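Local coordinates for protein putative transcriptional regulator (Streptomyces coelicolor A3, PDB 2PQQ) that probably acts as a cyclic AMP-responsive transcription factor, the chain here being its N-terminal cyclic nucleotide-binding domain without the DNA-binding part, at residues A[19-24]-A[114-118]; A[27-31]-A[48-52]; A[33-39]-A[95-99]; A[40-46]-A[89-95]. All coordinates share one frame; numbering follows the deposited sequence.

In the fold
The four contacts run from the helical flank of the cyclic nucleotide-binding domain across its beta roll. Contact 1 joins helices 18-27 and 111-117, and the chain between its two segments contains all of the other three. Contact 2, its centre about 15 Å from that of contact 1, relates strands 29-33 and 45-54 of the five-stranded sheet; along the chain it alternates with contacts 3 and 4. Those two have centres about 14 Å apart, share Gly95 and follow strand 94-97 of the four-stranded sheet, contact 4 lying within the span of contact 3. Tyr50 packs on Leu39, Phe40 and Arg91, tying contact 2 to both. Contacts 1 and 4 lie on opposite sides of the chain's centre, nearest atoms about 14 Å apart.

Contact 1 of 4, residues A[19-24]-A[114-118]; sequences EQSAEL and WLNVR
Helix 18-27 passes the last turn of helix 111-117 with CA atoms 7.3 Å apart at Glu23 and Trp114 and 7.8 Å apart at Gln20 and Arg118, so side chains bridge the gap. Glu23 binds both Trp114 and Arg118. Its CG stands anti to the carbonyl carbon (chi1 -60°) and the chain beyond is extended, which carries the carboxylate between indole and guanidinium. Trp114 NE1 donates in its ring plane to Glu23 OE1 at 2.8 Å, meeting the carboxylate from above its plane. Arg118 NE binds Glu23 OE2 at 3.2 Å through the syn lone pair, the two flat groups being nearly coplanar. Glu19 OE1 lies over a guanidinium face, 3.4 Å from Arg118 NE, a purely electrostatic pairing. Water 1 links Glu23 OE2 to Arg118 NH2. Leu24 lies over one face of the indole, its CD1 3.8 Å from Trp114 CZ3. A leucine in place of Trp114 would remove the indole N-H and is likely to leave Glu23 OE1 without its mate and a gap beside Leu24. Val121 of helix 120-139 touches Gln20, Glu23 and Trp114. A Glu19-Glu23-Arg118 salt-bridge network thus lies beside a Leu24-Trp114 apolar contact, where two helices flanking the beta roll meet.

Contact 2 of 4, residues A[27-31]-A[48-52]; sequences SMSEV and RLYVV
Selenomethionine Met28 reaches across to strand 48-52 with its terminal methyl, CE lying 3.9 Å from Leu49 CD2 and 4.1 Å from Val51 CG2. The chain leaves the backbone with CG anti to the carbonyl carbon, runs extended to the selenium, and is then bent (chi3 110°), which turns CE toward the methyls of Leu49 and Val51. It crosses the Val51 side chain at about a right angle, while Leu49 offers its CD2 methyl. Val31 faces a different pair. Its CG2 comes at the edge of the Tyr50 ring near the ring plane, 4.3 Å from CE1, and lies 4.0 Å from Arg48 NH1, the valine and arginine approaching from opposite directions. Arg48 is bent at chi3 (130°), and its chain carries the guanidinium across to Ser29 and Val31. There NH2 makes a weak hydrogen bond to Ser29 OG at 3.3 Å, with an N-H...O angle of only 123°, so the polar link adds little direction to a mainly apolar contact. The axes of strands 29-31 and 48-52 approach no closer than 9.2 Å, which fits the strand between them: 101-107 is backbone-bonded to Ser29 and Val31 on one edge and to Leu49 and Val51 on the other. Met28 also touches Leu7, Tyr50 pairs through its backbone with Ile80 of strand 79-80, and its ring packs on Leu39 and Phe40 of strand 38-40.

Contact 3 of 4, residues A[33-39]-A[95-99]; sequences LARGDTL and GTALT
Arg35 psi 133° and Gly36 phi 83° set the central peptide of the type II turn from Ala34 to Asp37, whose Gly36 N-H reaches Ala97 O at 2.8 Å. A CB on Gly36 would press on the carbonyl oxygen of Arg35, a steric reason for glycine. The other torsion is in Leu33: with CG anti to the carbonyl carbon (chi1 -55°), CD1 rests 3.8 Å from Ala97 CB. Ala97 CB also lies 3.4 Å from Ala34 O, so this methyl packs between Leu33 and the turn backbone. Asp37 holds the turn, its OD2 taking the N-H of Ala34 at 2.9 Å from above the carboxylate plane, while its backbone oxygen receives Ala97 N at 2.8 Å, nearly in line with the C=O. Two residues on, Leu39 N bonds Gly95 O at 2.7 Å. These last two bonds flank Thr38 and Thr96, an antiparallel non-hydrogen-bonded pair whose CA atoms are 4.4 Å apart and whose side chains share a face; Thr96 OG1 is hydrogen-bonded to His60 NE2. Strand 94-97 lies between strands 38-40 and 57-62, while Leu33 belongs to the five-stranded sheet and the chain turns a corner at Leu39 to another sheet or face.

Contact 4 of 4, residues A[40-46]-A[89-95]; sequences FHEGDPG and GPRTATG
Arg91 lays its side chain over one face of the Phe40 ring: CD sits 3.7 Å from the ring centroid in a CH-pi contact, and CZ follows at 4.2 Å in a cation-pi stack with the planes 22° apart. The chain's bend at chi2 (-66°) folds it over the ring. On the opposite guanidinium face Gly46 CA lies 3.5 Å from Arg91 NE, and a CB there would clash with NE. NE also donates to water 2 at 3.1 Å, which bridges to Pro45 O, while NH2 bonds Arg48 O. Ala93 O meets the ring edge in plane, 3.0 Å from Phe40 CE2. An alanine at Phe40 would remove the ring and probably open a gap against CD and the guanidinium, leaving that group freer to shift. The backbone is clipped around the type II turn from His41 to Asp44: Thr94 OG1 accepts Glu42 N at 2.8 Å, Arg91 O takes Gly43 N at 2.7 Å, and Arg91 N reaches Asp44 O at 2.7 Å. Segment 89-95 is consistent with the end of the phosphate-binding cassette of cyclic nucleotide-binding domains; in relatives such as CRP the equivalent arginine meets the cyclic phosphate, and here the stack, with the bond to Arg48 O, probably holds Arg91 ready there.

Contact 1 of 4, residues A[19-24]-A[114-118]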
loop_
_atom_site.group_PDB
_atom_site.type_symbol
_atom_site.label_atom_id
_atom_site.label_comp_id
_atom_site.label_asym_id
_atom_site.label_seq_id
_atom_site.Cartn_x
_atom_site.Cartn_y
_atom_site.Cartn_z
ATOM N N GLU A 19 -33.222 3.945 -8.769
ATOM C CA GLU A 19 -33.688 2.828 -9.592
ATOM C C GLU A 19 -32.686 1.682 -9.552
ATOM O O GLU A 19 -33.082 0.531 -9.398
ATOM C CB GLU A 19 -34.018 3.229 -11.049
ATOM C CG GLU A 19 -33.797 2.066 -12.061
ATOM C CD GLU A 19 -34.699 2.066 -13.304
ATOM O OE1 GLU A 19 -34.144 1.896 -14.424
ATOM O OE2 GLU A 19 -35.950 2.198 -13.184
ATOM N N GLN A 20 -31.395 1.991 -9.688
ATOM C CA GLN A 20 -30.359 0.960 -9.666
ATOM C C GLN A 20 -30.313 0.280 -8.297
ATOM O O GLN A 20 -30.145 -0.934 -8.215
ATOM C CB GLN A 20 -28.991 1.522 -10.061
ATOM C CG GLN A 20 -28.910 2.042 -11.508
ATOM C CD GLN A 20 -27.794 3.051 -11.711
ATOM O OE1 GLN A 20 -27.339 3.726 -10.765
ATOM N NE2 GLN A 20 -27.347 3.169 -12.952
ATOM N N SER A 21 -30.485 1.063 -7.241
ATOM C CA SER A 21 -30.545 0.545 -5.871
ATOM C C SER A 21 -31.752 -0.398 -5.688
ATOM O O SER A 21 -31.663 -1.387 -4.962
ATOM C CB SER A 21 -30.650 1.697 -4.874
ATOM O OG SER A 21 -29.528 2.568 -4.960
ATOM N N ALA A 22 -32.883 -0.065 -6.318
ATOM C CA ALA A 22 -34.048 -0.949 -6.300
ATOM C C ALA A 22 -33.754 -2.305 -6.990
ATOM O O ALA A 22 -34.126 -3.368 -6.468
ATOM C CB ALA A 22 -35.261 -0.240 -6.922
ATOM N N GLU A 23 -33.055 -2.264 -8.128
ATOM C CA GLU A 23 -32.701 -3.471 -8.883
ATOM C C GLU A 23 -31.757 -4.367 -8.080
ATOM O O GLU A 23 -31.955 -5.574 -8.009
ATOM C CB GLU A 23 -32.024 -3.119 -10.209
ATOM C CG GLU A 23 -32.868 -2.263 -11.165
ATOM C CD GLU A 23 -32.033 -1.680 -12.319
ATOM O OE1 GLU A 23 -30.800 -1.546 -12.172
ATOM O OE2 GLU A 23 -32.613 -1.369 -13.374
ATOM N N LEU A 24 -30.725 -3.745 -7.518
ATOM C CA LEU A 24 -29.804 -4.361 -6.557
ATOM C C LEU A 24 -30.564 -5.076 -5.446
ATOM O O LEU A 24 -30.317 -6.258 -5.191
ATOM C CB LEU A 24 -28.888 -3.296 -5.960
ATOM C CG LEU A 24 -27.904 -3.763 -4.877
ATOM C CD1 LEU A 24 -27.001 -5.000 -5.311
ATOM C CD2 LEU A 24 -27.075 -2.553 -4.423
ATOM N N TRP A 114 -28.513 -8.786 -13.875
ATOM C CA TRP A 114 -28.697 -7.389 -13.520
ATOM C C TRP A 114 -28.126 -6.491 -14.608
ATOM O O TRP A 114 -28.820 -5.607 -15.101
ATOM C CB TRP A 114 -28.115 -7.101 -12.143
ATOM C CG TRP A 114 -28.262 -5.683 -11.675
ATOM C CD1 TRP A 114 -29.177 -4.721 -12.113
ATOM C CD2 TRP A 114 -27.492 -5.066 -10.653
ATOM N NE1 TRP A 114 -28.979 -3.547 -11.415
ATOM C CE2 TRP A 114 -27.972 -3.741 -10.503
ATOM C CE3 TRP A 114 -26.440 -5.506 -9.837
ATOM C CZ2 TRP A 114 -27.419 -2.853 -9.580
ATOM C CZ3 TRP A 114 -25.893 -4.615 -8.916
ATOM C CH2 TRP A 114 -26.380 -3.301 -8.810
ATOM N N LEU A 115 -26.891 -6.757 -15.033
ATOM C CA LEU A 115 -26.283 -5.978 -16.132
ATOM C C LEU A 115 -27.091 -6.042 -17.426
ATOM O O LEU A 115 -27.173 -5.050 -18.143
ATOM C CB LEU A 115 -24.828 -6.383 -16.395
ATOM C CG LEU A 115 -23.866 -6.400 -15.203
ATOM C CD1 LEU A 115 -22.414 -6.633 -15.705
ATOM C CD2 LEU A 115 -23.965 -5.135 -14.342
ATOM N N ASN A 116 -27.699 -7.193 -17.703
ATOM C CA ASN A 116 -28.571 -7.364 -18.873
ATOM C C ASN A 116 -29.835 -6.517 -18.820
ATOM O O ASN A 116 -30.307 -6.050 -19.840
ATOM C CB ASN A 116 -28.970 -8.834 -19.034
ATOM C CG ASN A 116 -27.805 -9.715 -19.451
ATOM O OD1 ASN A 116 -27.983 -10.883 -19.824
ATOM N ND2 ASN A 116 -26.598 -9.166 -19.371
ATOM N N VAL A 117 -30.387 -6.342 -17.629
ATOM C CA VAL A 117 -31.570 -5.505 -17.433
ATOM C C VAL A 117 -31.208 -4.009 -17.452
ATOM O O VAL A 117 -31.999 -3.165 -17.898
ATOM C CB VAL A 117 -32.263 -5.897 -16.096
ATOM C CG1 VAL A 117 -33.174 -4.813 -15.587
ATOM C CG2 VAL A 117 -33.011 -7.219 -16.267
ATOM N N ARG A 118 -30.010 -3.694 -16.961
ATOM C CA ARG A 118 -29.613 -2.303 -16.714
ATOM C C ARG A 118 -28.123 -2.124 -17.026
ATOM O O ARG A 118 -27.266 -2.135 -16.130
ATOM C CB ARG A 118 -29.935 -1.919 -15.276
ATOM C CG ARG A 118 -29.737 -0.417 -14.901
ATOM C CD ARG A 118 -30.482 0.552 -15.796
ATOM N NE ARG A 118 -31.838 0.107 -16.122
ATOM C CZ ARG A 118 -32.436 0.330 -17.296
ATOM N NH1 ARG A 118 -31.793 0.972 -18.272
ATOM N NH2 ARG A 118 -33.676 -0.105 -17.501
HETATM O O HOH W 1 -34.715 -1.367 -15.592
#

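Contact 2 of 4, residues A[27-31]-A[48-52]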
loop_
_atom_site.group_PDB
_atom_site.type_symbol
_atom_site.label_atom_id
_atom_site.label_comp_id
_atom_site.label_asym_id
_atom_site.label_seq_id
_atom_site.Cartn_x
_atom_site.Cartn_y
_atom_site.Cartn_z
ATOM N N SER A 27 -32.522 -8.082 -6.511
ATOM C CA SER A 27 -31.588 -9.151 -6.922
ATOM C C SER A 27 -31.001 -9.924 -5.767
ATOM O O SER A 27 -30.509 -11.036 -5.955
ATOM C CB SER A 27 -30.466 -8.553 -7.753
ATOM O OG SER A 27 -30.996 -8.160 -8.998
HETATM N N MSE A 28 -31.072 -9.348 -4.562
HETATM C CA MSE A 28 -30.396 -9.933 -3.403
HETATM C C MSE A 28 -31.240 -10.975 -2.670
HETATM O O MSE A 28 -32.472 -10.990 -2.780
HETATM C CB MSE A 28 -29.937 -8.840 -2.426
HETATM C CG MSE A 28 -28.857 -7.936 -3.024
HETATM SE SE MSE A 28 -28.471 -6.374 -1.914
HETATM C CE MSE A 28 -26.689 -6.943 -1.329
ATOM N N SER A 29 -30.563 -11.854 -1.937
ATOM C CA SER A 29 -31.254 -12.811 -1.083
ATOM C C SER A 29 -31.022 -12.553 0.401
ATOM O O SER A 29 -29.948 -12.067 0.807
ATOM C CB SER A 29 -30.923 -14.253 -1.479
ATOM O OG SER A 29 -29.605 -14.351 -1.973
ATOM N N GLU A 30 -32.056 -12.826 1.196
ATOM C CA GLU A 30 -32.027 -12.633 2.638
ATOM C C GLU A 30 -31.317 -13.821 3.272
ATOM O O GLU A 30 -31.545 -14.959 2.881
ATOM C CB GLU A 30 -33.454 -12.575 3.190
ATOM C CG GLU A 30 -33.945 -11.189 3.569
ATOM C CD GLU A 30 -33.510 -10.807 4.977
ATOM O OE1 GLU A 30 -32.324 -10.415 5.145
ATOM O OE2 GLU A 30 -34.356 -10.905 5.909
ATOM N N VAL A 31 -30.436 -13.541 4.222
ATOM C CA VAL A 31 -29.777 -14.569 5.022
ATOM C C VAL A 31 -29.996 -14.188 6.509
ATOM O O VAL A 31 -29.921 -13.015 6.859
ATOM C CB VAL A 31 -28.254 -14.675 4.657
ATOM C CG1 VAL A 31 -27.552 -15.681 5.535
ATOM C CG2 VAL A 31 -28.065 -15.060 3.186
ATOM N N ARG A 48 -19.934 -14.429 -3.156
ATOM C CA ARG A 48 -21.030 -13.578 -2.701
ATOM C C ARG A 48 -20.494 -12.422 -1.905
ATOM O O ARG A 48 -19.566 -12.591 -1.123
ATOM C CB ARG A 48 -21.962 -14.335 -1.736
ATOM C CG ARG A 48 -22.891 -15.320 -2.333
ATOM C CD ARG A 48 -23.624 -16.029 -1.209
ATOM N NE ARG A 48 -25.072 -16.046 -1.426
ATOM C CZ ARG A 48 -25.968 -16.487 -0.535
ATOM N NH1 ARG A 48 -25.575 -16.953 0.651
ATOM N NH2 ARG A 48 -27.262 -16.451 -0.824
ATOM N N LEU A 49 -21.121 -11.291 -2.061
ATOM C CA LEU A 49 -20.997 -10.132 -1.228
ATOM C C LEU A 49 -22.172 -10.088 -0.284
ATOM O O LEU A 49 -23.208 -10.523 -0.649
ATOM C CB LEU A 49 -21.052 -8.945 -2.152
ATOM C CG LEU A 49 -21.447 -7.547 -1.792
ATOM C CD1 LEU A 49 -20.992 -6.645 -2.862
ATOM C CD2 LEU A 49 -22.876 -7.430 -1.594
ATOM N N TYR A 50 -21.989 -9.586 0.927
ATOM C CA TYR A 50 -23.102 -9.429 1.868
ATOM C C TYR A 50 -23.127 -7.987 2.350
ATOM O O TYR A 50 -22.080 -7.346 2.455
ATOM C CB TYR A 50 -22.957 -10.346 3.099
ATOM C CG TYR A 50 -22.855 -11.834 2.832
ATOM C CD1 TYR A 50 -23.979 -12.665 2.922
ATOM C CD2 TYR A 50 -21.621 -12.420 2.516
ATOM C CE1 TYR A 50 -23.875 -14.058 2.646
ATOM C CE2 TYR A 50 -21.505 -13.805 2.267
ATOM C CZ TYR A 50 -22.631 -14.604 2.319
ATOM O OH TYR A 50 -22.487 -15.971 2.112
ATOM N N VAL A 51 -24.284 -7.479 2.691
ATOM C CA VAL A 51 -24.413 -6.242 3.429
ATOM C C VAL A 51 -25.121 -6.635 4.691
ATOM O O VAL A 51 -26.136 -7.242 4.631
ATOM C CB VAL A 51 -25.241 -5.215 2.649
ATOM C CG1 VAL A 51 -25.547 -4.043 3.477
ATOM C CG2 VAL A 51 -24.538 -4.793 1.390
ATOM N N VAL A 52 -24.494 -6.409 5.829
ATOM C CA VAL A 52 -25.150 -6.731 7.094
ATOM C C VAL A 52 -26.279 -5.713 7.306
ATOM O O VAL A 52 -26.039 -4.500 7.234
ATOM C CB VAL A 52 -24.152 -6.671 8.309
ATOM C CG1 VAL A 52 -24.894 -6.793 9.633
ATOM C CG2 VAL A 52 -23.121 -7.755 8.204
#

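Contact 3 of 4, residues A[33-39]-A[95-99]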
loop_
_atom_site.group_PDB
_atom_site.type_symbol
_atom_site.label_atom_id
_atom_site.label_comp_id
_atom_site.label_asym_id
_atom_site.label_seq_id
_atom_site.Cartn_x
_atom_site.Cartn_y
_atom_site.Cartn_z
ATOM N N LEU A 33 -28.775 -15.443 10.497
ATOM C CA LEU A 33 -27.923 -16.287 11.297
ATOM C C LEU A 33 -28.362 -16.171 12.746
ATOM O O LEU A 33 -28.712 -15.088 13.185
ATOM C CB LEU A 33 -26.481 -15.798 11.199
ATOM C CG LEU A 33 -25.818 -15.638 9.853
ATOM C CD1 LEU A 33 -24.427 -15.040 10.055
ATOM C CD2 LEU A 33 -25.751 -16.999 9.217
ATOM N N ALA A 34 -28.349 -17.286 13.466
ATOM C CA ALA A 34 -28.414 -17.271 14.926
ATOM C C ALA A 34 -27.011 -17.036 15.485
ATOM O O ALA A 34 -26.008 -17.287 14.810
ATOM C CB ALA A 34 -28.961 -18.585 15.455
ATOM N N ARG A 35 -26.940 -16.567 16.721
ATOM C CA ARG A 35 -25.663 -16.366 17.405
ATOM C C ARG A 35 -24.814 -17.643 17.386
ATOM O O ARG A 35 -25.312 -18.747 17.669
ATOM C CB ARG A 35 -25.915 -15.888 18.837
ATOM C CG ARG A 35 -24.673 -15.724 19.699
ATOM C CD ARG A 35 -25.043 -15.351 21.140
ATOM N NE ARG A 35 -24.822 -13.931 21.415
ATOM C CZ ARG A 35 -25.778 -13.010 21.548
ATOM N NH1 ARG A 35 -27.059 -13.338 21.444
ATOM N NH2 ARG A 35 -25.446 -11.750 21.797
ATOM N N GLY A 36 -23.537 -17.493 17.046
ATOM C CA GLY A 36 -22.636 -18.626 16.949
ATOM C C GLY A 36 -22.720 -19.373 15.620
ATOM O O GLY A 36 -21.942 -20.300 15.380
ATOM N N ASP A 37 -23.675 -19.003 14.768
ATOM C CA ASP A 37 -23.712 -19.509 13.388
ATOM C C ASP A 37 -22.502 -18.987 12.640
ATOM O O ASP A 37 -22.060 -17.869 12.901
ATOM C CB ASP A 37 -24.972 -19.041 12.656
ATOM C CG ASP A 37 -26.179 -19.950 12.898
ATOM O OD1 ASP A 37 -26.071 -20.914 13.673
ATOM O OD2 ASP A 37 -27.242 -19.689 12.290
ATOM N N THR A 38 -21.963 -19.787 11.722
ATOM C CA THR A 38 -20.898 -19.303 10.867
ATOM C C THR A 38 -21.474 -18.925 9.509
ATOM O O THR A 38 -22.214 -19.702 8.897
ATOM C CB THR A 38 -19.721 -20.307 10.697
ATOM O OG1 THR A 38 -20.013 -21.214 9.628
ATOM C CG2 THR A 38 -19.444 -21.087 11.968
ATOM N N LEU A 39 -21.154 -17.711 9.057
ATOM C CA LEU A 39 -21.536 -17.247 7.718
ATOM C C LEU A 39 -20.796 -18.014 6.613
ATOM O O LEU A 39 -21.382 -18.445 5.595
ATOM C CB LEU A 39 -21.232 -15.746 7.581
ATOM C CG LEU A 39 -21.647 -15.043 6.293
ATOM C CD1 LEU A 39 -23.154 -15.161 6.100
ATOM C CD2 LEU A 39 -21.234 -13.581 6.339
ATOM N N GLY A 95 -16.443 -16.034 9.200
ATOM C CA GLY A 95 -17.361 -15.045 9.706
ATOM C C GLY A 95 -18.281 -15.761 10.657
ATOM O O GLY A 95 -18.922 -16.733 10.281
ATOM N N THR A 96 -18.305 -15.289 11.898
ATOM C CA THR A 96 -19.102 -15.887 12.956
ATOM C C THR A 96 -20.086 -14.856 13.530
ATOM O O THR A 96 -19.707 -13.758 13.885
ATOM C CB THR A 96 -18.187 -16.460 14.042
ATOM O OG1 THR A 96 -17.353 -17.462 13.447
ATOM C CG2 THR A 96 -18.982 -17.083 15.191
ATOM N N ALA A 97 -21.356 -15.225 13.574
ATOM C CA ALA A 97 -22.400 -14.361 14.088
ATOM C C ALA A 97 -22.190 -14.189 15.595
ATOM O O ALA A 97 -22.084 -15.171 16.343
ATOM C CB ALA A 97 -23.786 -14.958 13.798
ATOM N N LEU A 98 -22.099 -12.948 16.042
ATOM C CA LEU A 98 -22.002 -12.681 17.486
ATOM C C LEU A 98 -23.359 -12.489 18.118
ATOM O O LEU A 98 -23.505 -12.530 19.363
ATOM C CB LEU A 98 -21.163 -11.440 17.747
ATOM C CG LEU A 98 -19.725 -11.577 17.302
ATOM C CD1 LEU A 98 -19.085 -10.179 17.226
ATOM C CD2 LEU A 98 -18.966 -12.523 18.248
ATOM N N THR A 99 -24.349 -12.251 17.263
ATOM C CA THR A 99 -25.722 -11.997 17.687
ATOM C C THR A 99 -26.640 -12.642 16.656
ATOM O O THR A 99 -26.179 -13.346 15.749
ATOM C CB THR A 99 -26.032 -10.477 17.697
ATOM O OG1 THR A 99 -25.809 -9.950 16.385
ATOM C CG2 THR A 99 -25.138 -9.733 18.659
#

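Contact 4 of 4, residues A[40-46]-A[89-95]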
loop_
_atom_site.group_PDB
_atom_site.type_symbol
_atom_site.label_atom_id
_atom_site.label_comp_id
_atom_site.label_asym_id
_atom_site.label_seq_id
_atom_site.Cartn_x
_atom_site.Cartn_y
_atom_site.Cartn_z
ATOM N N PHE A 40 -19.488 -18.090 6.765
ATOM C CA PHE A 40 -18.679 -18.941 5.922
ATOM C C PHE A 40 -17.411 -19.279 6.671
ATOM O O PHE A 40 -17.082 -18.630 7.660
ATOM C CB PHE A 40 -18.376 -18.300 4.536
ATOM C CG PHE A 40 -17.848 -16.869 4.612
ATOM C CD1 PHE A 40 -18.651 -15.798 4.223
ATOM C CD2 PHE A 40 -16.558 -16.603 5.073
ATOM C CE1 PHE A 40 -18.165 -14.483 4.267
ATOM C CE2 PHE A 40 -16.072 -15.308 5.132
ATOM C CZ PHE A 40 -16.879 -14.238 4.749
ATOM N N HIS A 41 -16.717 -20.318 6.217
ATOM C CA HIS A 41 -15.469 -20.736 6.839
ATOM C C HIS A 41 -14.302 -20.278 6.005
ATOM O O HIS A 41 -14.373 -20.328 4.786
ATOM C CB HIS A 41 -15.410 -22.261 6.941
ATOM C CG HIS A 41 -16.285 -22.828 8.014
ATOM N ND1 HIS A 41 -17.568 -23.271 7.772
ATOM C CD2 HIS A 41 -16.071 -22.999 9.339
ATOM C CE1 HIS A 41 -18.097 -23.719 8.896
ATOM N NE2 HIS A 41 -17.213 -23.555 9.866
ATOM N N GLU A 42 -13.208 -19.882 6.645
ATOM C CA GLU A 42 -11.979 -19.600 5.900
ATOM C C GLU A 42 -11.600 -20.796 5.015
ATOM O O GLU A 42 -11.652 -21.957 5.458
ATOM C CB GLU A 42 -10.850 -19.251 6.868
ATOM C CG GLU A 42 -9.539 -18.870 6.213
ATOM C CD GLU A 42 -8.414 -18.714 7.210
ATOM O OE1 GLU A 42 -8.655 -18.746 8.452
ATOM O OE2 GLU A 42 -7.272 -18.576 6.744
ATOM N N GLY A 43 -11.253 -20.513 3.761
ATOM C CA GLY A 43 -10.979 -21.563 2.780
ATOM C C GLY A 43 -12.152 -21.990 1.895
ATOM O O GLY A 43 -11.933 -22.554 0.816
ATOM N N ASP A 44 -13.381 -21.746 2.356
ATOM C CA ASP A 44 -14.597 -22.002 1.582
ATOM C C ASP A 44 -14.573 -21.278 0.235
ATOM O O ASP A 44 -14.083 -20.146 0.146
ATOM C CB ASP A 44 -15.828 -21.476 2.333
ATOM C CG ASP A 44 -16.343 -22.427 3.412
ATOM O OD1 ASP A 44 -15.801 -23.547 3.574
ATOM O OD2 ASP A 44 -17.324 -22.022 4.087
ATOM N N PRO A 45 -15.112 -21.916 -0.820
ATOM C CA PRO A 45 -15.326 -21.137 -2.045
ATOM C C PRO A 45 -16.198 -19.935 -1.720
ATOM O O PRO A 45 -17.148 -20.080 -0.951
ATOM C CB PRO A 45 -16.067 -22.121 -2.959
ATOM C CG PRO A 45 -15.586 -23.524 -2.465
ATOM C CD PRO A 45 -15.510 -23.337 -0.965
ATOM N N GLY A 46 -15.851 -18.756 -2.238
ATOM C CA GLY A 46 -16.634 -17.538 -1.977
ATOM C C GLY A 46 -16.944 -16.778 -3.250
ATOM O O GLY A 46 -16.059 -16.543 -4.073
ATOM N N GLY A 89 -13.299 -16.557 -5.206
ATOM C CA GLY A 89 -12.070 -17.214 -4.784
ATOM C C GLY A 89 -12.224 -17.628 -3.333
ATOM O O GLY A 89 -13.208 -17.289 -2.706
ATOM N N PRO A 90 -11.270 -18.399 -2.797
ATOM C CA PRO A 90 -11.517 -18.915 -1.442
ATOM C C PRO A 90 -11.594 -17.813 -0.372
ATOM O O PRO A 90 -10.865 -16.820 -0.455
ATOM C CB PRO A 90 -10.348 -19.881 -1.195
ATOM C CG PRO A 90 -9.310 -19.559 -2.209
ATOM C CD PRO A 90 -9.991 -18.857 -3.375
ATOM N N ARG A 91 -12.488 -17.979 0.601
ATOM C CA ARG A 91 -12.562 -17.049 1.738
ATOM C C ARG A 91 -11.249 -17.006 2.526
ATOM O O ARG A 91 -10.613 -18.046 2.773
ATOM C CB ARG A 91 -13.717 -17.394 2.676
ATOM C CG ARG A 91 -15.069 -17.386 2.026
ATOM C CD ARG A 91 -15.469 -15.991 1.564
ATOM N NE ARG A 91 -16.883 -15.963 1.177
ATOM C CZ ARG A 91 -17.468 -14.955 0.532
ATOM N NH1 ARG A 91 -16.771 -13.887 0.176
ATOM N NH2 ARG A 91 -18.752 -15.035 0.221
ATOM N N THR A 92 -10.856 -15.800 2.906
ATOM C CA THR A 92 -9.602 -15.571 3.632
ATOM C C THR A 92 -9.880 -15.471 5.136
ATOM O O THR A 92 -8.954 -15.445 5.944
ATOM C CB THR A 92 -8.911 -14.277 3.145
ATOM O OG1 THR A 92 -9.850 -13.202 3.195
ATOM C CG2 THR A 92 -8.429 -14.415 1.715
ATOM N N ALA A 93 -11.158 -15.450 5.499
ATOM C CA ALA A 93 -11.571 -15.426 6.899
ATOM C C ALA A 93 -12.835 -16.258 7.189
ATOM O O ALA A 93 -13.595 -16.595 6.278
ATOM C CB ALA A 93 -11.778 -13.985 7.354
ATOM N N THR A 94 -13.038 -16.590 8.470
ATOM C CA THR A 94 -14.295 -17.155 8.949
ATOM C C THR A 94 -15.154 -16.024 9.521
ATOM O O THR A 94 -14.652 -15.147 10.200
ATOM C CB THR A 94 -14.043 -18.248 10.019
ATOM O OG1 THR A 94 -13.315 -19.319 9.411
ATOM C CG2 THR A 94 -15.364 -18.801 10.573
ATOM N N GLY A 95 -16.443 -16.034 9.200
ATOM C CA GLY A 95 -17.361 -15.045 9.706
ATOM C C GLY A 95 -18.281 -15.761 10.657
ATOM O O GLY A 95 -18.922 -16.733 10.281
HETATM O O HOH W 2 -18.255 -18.796 1.163
#